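Local atomic coordinates of motility-associated killing factor MakB (Vibrio cholerae serotype O1, PDB entry 6W1W), a protein that probably serves as one component of a tripartite alpha-pore-forming cytotoxin. Residues 5-9 with 322-326; 33-38 with 55-59; 210-214 with 258-262. All blocks are in the same frame, centred on the assembly; numbering follows the deposited sequence.

Contact 1: residues 5-9 with 322-326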
loop_
_atom_site.group_PDB
_atom_site.type_symbol
_atom_site.label_atom_id
_atom_site.label_comp_id
_atom_site.label_asym_id
_atom_site.label_seq_id
_atom_site.Cartn_x
_atom_site.Cartn_y
_atom_site.Cartn_z
ATOM N N LEU A 5 22.415 -22.379 -2.296
ATOM C CA LEU A 5 22.622 -20.930 -2.257
ATOM C C LEU A 5 21.409 -20.153 -2.742
ATOM O O LEU A 5 21.550 -19.173 -3.478
ATOM C CB LEU A 5 23.858 -20.571 -3.080
ATOM C CG LEU A 5 25.191 -21.028 -2.514
ATOM C CD1 LEU A 5 26.313 -20.617 -3.449
ATOM C CD2 LEU A 5 25.383 -20.426 -1.134
ATOM N N SER A 6 20.216 -20.575 -2.342
ATOM C CA SER A 6 18.974 -19.912 -2.709
ATOM C C SER A 6 17.963 -20.127 -1.592
ATOM O O SER A 6 18.063 -21.100 -0.835
ATOM C CB SER A 6 18.427 -20.451 -4.037
ATOM O OG SER A 6 18.102 -21.829 -3.950
ATOM N N PRO A 7 16.996 -19.231 -1.443
ATOM C CA PRO A 7 15.972 -19.412 -0.408
ATOM C C PRO A 7 14.925 -20.432 -0.838
ATOM O O PRO A 7 14.918 -20.923 -1.967
ATOM C CB PRO A 7 15.357 -18.020 -0.278
ATOM C CG PRO A 7 15.547 -17.404 -1.623
ATOM C CD PRO A 7 16.839 -17.955 -2.162
ATOM N N ASN A 8 14.033 -20.754 0.097
ATOM C CA ASN A 8 12.872 -21.579 -0.224
ATOM C C ASN A 8 11.944 -20.778 -1.129
ATOM O O ASN A 8 11.343 -19.790 -0.692
ATOM C CB ASN A 8 12.155 -22.019 1.049
ATOM C CG ASN A 8 10.960 -22.911 0.763
ATOM O OD1 ASN A 8 9.859 -22.425 0.502
ATOM N ND2 ASN A 8 11.168 -24.222 0.821
ATOM N N VAL A 9 11.827 -21.205 -2.389
ATOM C CA VAL A 9 11.151 -20.396 -3.402
ATOM C C VAL A 9 9.715 -20.104 -2.993
ATOM O O VAL A 9 9.188 -19.018 -3.261
ATOM C CB VAL A 9 11.214 -21.091 -4.773
ATOM C CG1 VAL A 9 10.782 -20.127 -5.875
ATOM C CG2 VAL A 9 12.616 -21.625 -5.033
ATOM N N SER A 322 16.462 -21.713 -9.074
ATOM C CA SER A 322 15.516 -21.141 -8.123
ATOM C C SER A 322 15.561 -19.619 -8.126
ATOM O O SER A 322 14.532 -18.971 -7.903
ATOM C CB SER A 322 15.794 -21.677 -6.718
ATOM O OG SER A 322 15.654 -23.085 -6.673
ATOM N N TRP A 323 16.736 -19.031 -8.370
ATOM C CA TRP A 323 16.807 -17.581 -8.515
ATOM C C TRP A 323 16.112 -17.118 -9.785
ATOM O O TRP A 323 15.540 -16.021 -9.812
ATOM C CB TRP A 323 18.263 -17.104 -8.495
ATOM C CG TRP A 323 18.826 -17.112 -7.117
ATOM C CD1 TRP A 323 19.747 -17.980 -6.605
ATOM C CD2 TRP A 323 18.470 -16.229 -6.049
ATOM N NE1 TRP A 323 19.993 -17.684 -5.288
ATOM C CE2 TRP A 323 19.220 -16.612 -4.922
ATOM C CE3 TRP A 323 17.591 -15.148 -5.938
ATOM C CZ2 TRP A 323 19.123 -15.948 -3.703
ATOM C CZ3 TRP A 323 17.495 -14.494 -4.727
ATOM C CH2 TRP A 323 18.256 -14.896 -3.627
ATOM N N LYS A 324 16.142 -17.938 -10.837
ATOM C CA LYS A 324 15.425 -17.589 -12.058
ATOM C C LYS A 324 13.923 -17.545 -11.809
ATOM O O LYS A 324 13.221 -16.689 -12.362
ATOM C CB LYS A 324 15.762 -18.580 -13.172
ATOM C CG LYS A 324 15.309 -18.140 -14.560
ATOM C CD LYS A 324 15.901 -16.787 -14.933
ATOM C CE LYS A 324 15.549 -16.389 -16.360
ATOM N NZ LYS A 324 14.079 -16.284 -16.572
ATOM N N THR A 325 13.416 -18.449 -10.966
ATOM C CA THR A 325 11.999 -18.425 -10.615
ATOM C C THR A 325 11.654 -17.170 -9.819
ATOM O O THR A 325 10.608 -16.551 -10.044
ATOM C CB THR A 325 11.631 -19.689 -9.828
ATOM O OG1 THR A 325 11.962 -20.859 -10.594
ATOM C CG2 THR A 325 10.145 -19.712 -9.512
ATOM N N ILE A 326 12.534 -16.768 -8.897
ATOM C CA ILE A 326 12.274 -15.577 -8.094
ATOM C C ILE A 326 12.414 -14.319 -8.944
ATOM O O ILE A 326 11.627 -13.375 -8.815
ATOM C CB ILE A 326 13.201 -15.544 -6.865
ATOM C CG1 ILE A 326 12.952 -16.770 -5.986
ATOM C CG2 ILE A 326 12.992 -14.265 -6.064
ATOM C CD1 ILE A 326 13.705 -16.756 -4.689
#

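Contact 2: residues 33-38 with 55-59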
loop_
_atom_site.group_PDB
_atom_site.type_symbol
_atom_site.label_atom_id
_atom_site.label_comp_id
_atom_site.label_asym_id
_atom_site.label_seq_id
_atom_site.Cartn_x
_atom_site.Cartn_y
_atom_site.Cartn_z
ATOM N N CYS A 33 -4.756 11.008 -0.439
ATOM C CA CYS A 33 -4.447 12.300 0.166
ATOM C C CYS A 33 -4.483 13.431 -0.850
ATOM O O CYS A 33 -4.917 14.542 -0.518
ATOM C CB CYS A 33 -3.082 12.251 0.854
ATOM S SG CYS A 33 -3.159 11.760 2.593
ATOM N N ASN A 34 -4.038 13.172 -2.084
ATOM C CA ASN A 34 -4.101 14.206 -3.114
ATOM C C ASN A 34 -5.536 14.449 -3.557
ATOM O O ASN A 34 -5.951 15.601 -3.737
ATOM C CB ASN A 34 -3.227 13.831 -4.317
ATOM C CG ASN A 34 -1.736 13.851 -3.995
ATOM O OD1 ASN A 34 -1.283 14.584 -3.112
ATOM N ND2 ASN A 34 -0.965 13.044 -4.722
ATOM N N SER A 35 -6.311 13.375 -3.721
ATOM C CA SER A 35 -7.697 13.490 -4.162
ATOM C C SER A 35 -8.583 14.223 -3.161
ATOM O O SER A 35 -9.605 14.786 -3.564
ATOM C CB SER A 35 -8.272 12.100 -4.430
ATOM O OG SER A 35 -8.177 11.289 -3.272
ATOM N N LEU A 36 -8.217 14.235 -1.879
ATOM C CA LEU A 36 -9.077 14.817 -0.854
ATOM C C LEU A 36 -9.408 16.270 -1.173
ATOM O O LEU A 36 -8.518 17.089 -1.413
ATOM C CB LEU A 36 -8.404 14.717 0.515
ATOM C CG LEU A 36 -9.334 14.518 1.716
ATOM C CD1 LEU A 36 -8.555 14.094 2.950
ATOM C CD2 LEU A 36 -10.137 15.764 2.011
ATOM N N PHE A 37 -10.704 16.579 -1.178
ATOM C CA PHE A 37 -11.226 17.914 -1.424
ATOM C C PHE A 37 -12.189 18.271 -0.302
ATOM O O PHE A 37 -12.976 17.427 0.134
ATOM C CB PHE A 37 -11.940 17.983 -2.785
ATOM C CG PHE A 37 -12.550 19.326 -3.094
ATOM C CD1 PHE A 37 -13.800 19.668 -2.607
ATOM C CD2 PHE A 37 -11.884 20.236 -3.898
ATOM C CE1 PHE A 37 -14.359 20.897 -2.898
ATOM C CE2 PHE A 37 -12.441 21.467 -4.196
ATOM C CZ PHE A 37 -13.679 21.797 -3.695
ATOM N N ILE A 38 -12.128 19.516 0.170
ATOM C CA ILE A 38 -13.015 19.991 1.229
ATOM C C ILE A 38 -13.493 21.389 0.858
ATOM O O ILE A 38 -12.696 22.336 0.845
ATOM C CB ILE A 38 -12.343 20.003 2.609
ATOM C CG1 ILE A 38 -11.971 18.582 3.032
ATOM C CG2 ILE A 38 -13.268 20.638 3.634
ATOM C CD1 ILE A 38 -11.551 18.442 4.469
ATOM N N THR A 55 -5.606 19.792 6.021
ATOM C CA THR A 55 -5.509 18.837 4.920
ATOM C C THR A 55 -4.504 19.299 3.879
ATOM O O THR A 55 -3.904 18.469 3.184
ATOM C CB THR A 55 -6.868 18.621 4.244
ATOM O OG1 THR A 55 -7.407 19.885 3.839
ATOM C CG2 THR A 55 -7.837 17.932 5.180
ATOM N N GLU A 56 -4.316 20.615 3.754
ATOM C CA GLU A 56 -3.296 21.122 2.847
ATOM C C GLU A 56 -1.901 20.738 3.320
ATOM O O GLU A 56 -1.005 20.531 2.493
ATOM C CB GLU A 56 -3.423 22.639 2.702
ATOM C CG GLU A 56 -3.273 23.151 1.273
ATOM C CD GLU A 56 -4.418 22.723 0.367
ATOM O OE1 GLU A 56 -4.426 21.558 -0.081
ATOM O OE2 GLU A 56 -5.317 23.552 0.110
ATOM N N ILE A 57 -1.699 20.610 4.629
ATOM C CA ILE A 57 -0.387 20.189 5.109
ATOM C C ILE A 57 -0.285 18.667 5.167
ATOM O O ILE A 57 0.814 18.120 5.033
ATOM C CB ILE A 57 -0.039 20.829 6.469
ATOM C CG1 ILE A 57 -0.788 20.148 7.610
ATOM C CG2 ILE A 57 -0.308 22.343 6.449
ATOM C CD1 ILE A 57 -0.407 20.679 8.967
ATOM N N LEU A 58 -1.409 17.967 5.347
ATOM C CA LEU A 58 -1.392 16.509 5.237
ATOM C C LEU A 58 -0.962 16.077 3.843
ATOM O O LEU A 58 -0.159 15.148 3.689
ATOM C CB LEU A 58 -2.766 15.929 5.562
ATOM C CG LEU A 58 -2.937 14.437 5.242
ATOM C CD1 LEU A 58 -2.131 13.572 6.201
ATOM C CD2 LEU A 58 -4.401 14.032 5.254
ATOM N N ARG A 59 -1.500 16.736 2.814
ATOM C CA ARG A 59 -1.036 16.496 1.455
ATOM C C ARG A 59 0.456 16.794 1.329
ATOM O O ARG A 59 1.197 16.043 0.682
ATOM C CB ARG A 59 -1.851 17.347 0.478
ATOM C CG ARG A 59 -2.051 16.744 -0.904
ATOM C CD ARG A 59 -2.584 17.786 -1.885
ATOM N NE ARG A 59 -3.501 18.730 -1.244
ATOM C CZ ARG A 59 -4.803 18.516 -1.074
ATOM N NH1 ARG A 59 -5.357 17.387 -1.496
ATOM N NH2 ARG A 59 -5.555 19.432 -0.478
#

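Contact 3: residues 210-214 with 258-262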
loop_
_atom_site.group_PDB
_atom_site.type_symbol
_atom_site.label_atom_id
_atom_site.label_comp_id
_atom_site.label_asym_id
_atom_site.label_seq_id
_atom_site.Cartn_x
_atom_site.Cartn_y
_atom_site.Cartn_z
ATOM N N PRO A 210 -22.454 20.339 -3.146
ATOM C CA PRO A 210 -21.245 19.513 -3.016
ATOM C C PRO A 210 -20.331 20.032 -1.916
ATOM O O PRO A 210 -20.388 21.197 -1.516
ATOM C CB PRO A 210 -20.575 19.622 -4.391
ATOM C CG PRO A 210 -21.102 20.883 -4.971
ATOM C CD PRO A 210 -22.518 21.013 -4.459
ATOM N N PHE A 211 -19.473 19.142 -1.422
ATOM C CA PHE A 211 -18.692 19.452 -0.232
ATOM C C PHE A 211 -17.345 18.742 -0.242
ATOM O O PHE A 211 -16.321 19.348 -0.576
ATOM C CB PHE A 211 -19.502 19.082 1.014
ATOM C CG PHE A 211 -18.771 19.282 2.309
ATOM C CD1 PHE A 211 -18.270 18.197 3.010
ATOM C CD2 PHE A 211 -18.602 20.546 2.837
ATOM C CE1 PHE A 211 -17.603 18.370 4.202
ATOM C CE2 PHE A 211 -17.933 20.724 4.032
ATOM C CZ PHE A 211 -17.435 19.634 4.715
ATOM N N LEU A 212 -17.335 17.464 0.117
ATOM C CA LEU A 212 -16.113 16.679 0.221
ATOM C C LEU A 212 -16.123 15.594 -0.846
ATOM O O LEU A 212 -17.188 15.115 -1.248
ATOM C CB LEU A 212 -15.988 16.044 1.610
ATOM C CG LEU A 212 -14.680 15.411 2.091
ATOM C CD1 LEU A 212 -14.643 15.459 3.607
ATOM C CD2 LEU A 212 -14.507 13.970 1.613
ATOM N N SER A 213 -14.929 15.200 -1.292
ATOM C CA SER A 213 -14.815 14.153 -2.304
ATOM C C SER A 213 -13.399 13.597 -2.263
ATOM O O SER A 213 -12.467 14.260 -2.723
ATOM C CB SER A 213 -15.149 14.697 -3.693
ATOM O OG SER A 213 -13.975 14.932 -4.453
ATOM N N PHE A 214 -13.238 12.392 -1.724
ATOM C CA PHE A 214 -11.947 11.719 -1.720
ATOM C C PHE A 214 -12.046 10.418 -2.507
ATOM O O PHE A 214 -13.125 9.840 -2.659
ATOM C CB PHE A 214 -11.447 11.459 -0.289
ATOM C CG PHE A 214 -12.008 10.217 0.348
ATOM C CD1 PHE A 214 -13.359 10.103 0.609
ATOM C CD2 PHE A 214 -11.174 9.176 0.718
ATOM C CE1 PHE A 214 -13.873 8.966 1.204
ATOM C CE2 PHE A 214 -11.683 8.036 1.316
ATOM C CZ PHE A 214 -13.033 7.934 1.558
ATOM N N ILE A 258 -19.409 14.072 8.347
ATOM C CA ILE A 258 -18.698 13.600 7.159
ATOM C C ILE A 258 -17.194 13.579 7.408
ATOM O O ILE A 258 -16.538 12.538 7.262
ATOM C CB ILE A 258 -19.052 14.467 5.938
ATOM C CG1 ILE A 258 -20.515 14.251 5.536
ATOM C CG2 ILE A 258 -18.098 14.174 4.778
ATOM C CD1 ILE A 258 -20.966 15.073 4.344
ATOM N N THR A 259 -16.632 14.732 7.803
ATOM C CA THR A 259 -15.180 14.874 7.923
ATOM C C THR A 259 -14.601 13.918 8.960
ATOM O O THR A 259 -13.511 13.369 8.766
ATOM C CB THR A 259 -14.814 16.320 8.269
ATOM O OG1 THR A 259 -15.510 16.728 9.455
ATOM C CG2 THR A 259 -15.175 17.254 7.128
ATOM N N LYS A 260 -15.313 13.708 10.069
ATOM C CA LYS A 260 -14.844 12.754 11.069
ATOM C C LYS A 260 -14.654 11.366 10.466
ATOM O O LYS A 260 -13.683 10.672 10.787
ATOM C CB LYS A 260 -15.817 12.727 12.247
ATOM C CG LYS A 260 -15.979 11.387 12.943
ATOM C CD LYS A 260 -14.768 11.018 13.776
ATOM C CE LYS A 260 -15.106 9.947 14.799
ATOM N NZ LYS A 260 -15.915 10.491 15.928
ATOM N N ALA A 261 -15.548 10.956 9.559
ATOM C CA ALA A 261 -15.442 9.628 8.959
ATOM C C ALA A 261 -14.326 9.546 7.923
ATOM O O ALA A 261 -13.677 8.501 7.800
ATOM C CB ALA A 261 -16.774 9.227 8.328
ATOM N N ILE A 262 -14.086 10.624 7.171
ATOM C CA ILE A 262 -12.960 10.638 6.237
ATOM C C ILE A 262 -11.639 10.518 6.992
ATOM O O ILE A 262 -10.743 9.764 6.590
ATOM C CB ILE A 262 -13.001 11.906 5.367
ATOM C CG1 ILE A 262 -14.411 12.119 4.822
ATOM C CG2 ILE A 262 -12.004 11.798 4.222
ATOM C CD1 ILE A 262 -14.903 10.977 3.968
#

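Contact 1: residues 5-9 with 322-326
The irregular chain of Leu5 to Asn8, extended at Ser6 and Pro7, passes the flank of the helical turn 322-326 and becomes helical at Val9, whose CA lies 6.5 Å from the CA of Ser322. Asn8, just before Val9, points away and is the N-cap of the new helix: its side chain caps a backbone N just beyond the segment, and OD1 also bonds Thr11 OG1. Trp323 makes the hydrogen bond that joins the two segments: its NE1 donates to Leu5 O at 2.8 Å, nearly straight at 170°. The oxygen sits in the indole plane, at the edge of the ring, and presents a lone pair in its own carbonyl plane (C=O...N angle 138°), so the otherwise irregular backbone offers the indole a well-directed acceptor. Two residues on, Pro7 lays its CD over one face of the same ring, 3.4 Å from Trp323 CZ2 and displaced toward the rim of the six-membered part, while the next ring carbon, CG, meets the end of Ile326 at CD1 (3.6 Å). Val9 straddles the helical turn with its two methyls. CG1, anti to the backbone N (chi1 -168°), reaches Thr325 CG2 at 3.7 Å and lies near the CG1 of Ile326; CG2 touches the CB of Ser322 at 3.6 Å. Ser6 OG lies against that same CB, and Ser322 OG is hydrogen-bonded to Ile318 O one turn earlier. The contact thus lays the N-terminal lead of helix 9-35 against helix 316-333. Helix 69-90 adds Tyr83, edge-to-face with Trp323, and Phe87, whose ring is inclined to the indole; helix 276-302 touches Pro7 through Leu286 and Glu290.

Contact 2: residues 33-38 with 55-59
Arg59 and the carbonyls around Leu36 meet within an alpha-helical hairpin: the C-terminal end of helix 9-35 faces the middle of helix 46-66. The chains come closest at Cys33 and Arg59, with CA atoms 5.6 Å apart, and then diverge, with Leu36 opposite Thr55. The tight part lies at this approach, where Arg59 has the largest share of the buried surface. Its aliphatic stem crosses Asn34, with CG 3.2 Å from Asn34 OD1 and the amide and guanidinium planes nearly coplanar. A bend at chi3 (-35°) then turns the guanidinium under the end of helix 9-35. There NH1 lies 3.0 Å from Cys33 O and 2.9 Å from Asn34 O; the positive charge would probably interact favourably with this C-terminal helix end. On the inner side Cys33 SG packs on Leu58 CD2 at 3.7 Å, with Leu266 of helix 251-270 and Leu142 of helix 100-151 also touching Leu58. Farther along, the fit is looser. Ile38 CD1 reaches Thr55 CG2 at 3.8 Å, but Leu36 CD2 comes no nearer than 4.5 Å to that methyl, and Thr55 OG1 turns back to Arg52 O in its own helix. On the outer, solvent side lies Glu56 of the same helix, which also touches a crystal neighbour; its OE1 forms a salt bridge with Arg59 NH2, though the modelled separation is implausibly short and its exact geometry doubtful. Arg59 NH1 donates to Leu36 O, just past the helix, at 3.2 Å and 170°, in the guanidinium plane and on a carbonyl lone pair.

Contact 3: residues 210-214 with 258-262
Leu212 lies against the helix by both methyls: CD1 is 3.6 Å from Ile262 CG1 and 3.9 Å from Ile258 CG2, and CD2 is 3.7 Å from Ile262 CG1, so that Leu212 slides past both isoleucines in the opposite direction. Beside it Phe214 offers a ring face to Ile262. The CG2 methyl stands over that face, 4.3 Å from the centroid and 15° off the normal, a CH-pi contact, while Ile262 CD1 reaches Phe214 CE1 at 3.6 Å. Phe211 uses its edge instead, placing CE1 4.0 Å from Thr259 CG2 in the ring plane. Strand 210-214 and helix 258-262 run parallel, 7° between directions and 10.2 Å between axes: a helix packed on a sheet wholly through apolar groups. The strand belongs to the hairpin 193-203/209-220, and its packing against helices is consistent with the folded-back beta-tongue of soluble alpha-pore-forming toxins. Phe211 and Leu212 are consecutive yet both face the helix, which fits the unstrandlike psi of -80° at Phe211. In the next shell Tyr201 of the partner strand touches Phe214, Ile258 and Ile262, and Leu48 of helix 46-66 touches Phe211. Thr259 OG1 is hydrogen-bonded to Ala255 O within its own helix, while its methyl faces Phe211 and Leu212.

In the fold
Contacts 1 and 2 sit at either end of helix 9-35, their centres 42 Å apart on opposite sides of the chain's centre, and both are partly buried. Contact 3 is fully buried and apolar, without a hydrogen bond between its segments; contacts 1 and 2 each combine packing with a side-chain donor, indole in one and guanidinium in the other, directed at a loop carbonyl. Contacts 2 and 3 are neighbours with centres 11 Å apart: Phe37 O and Ser213 N, 3.3 Å apart, probably hydrogen-bond, tying the connection just after helix 9-35 to strand 209-220. Contact 1 closes the long chain loop that encloses both.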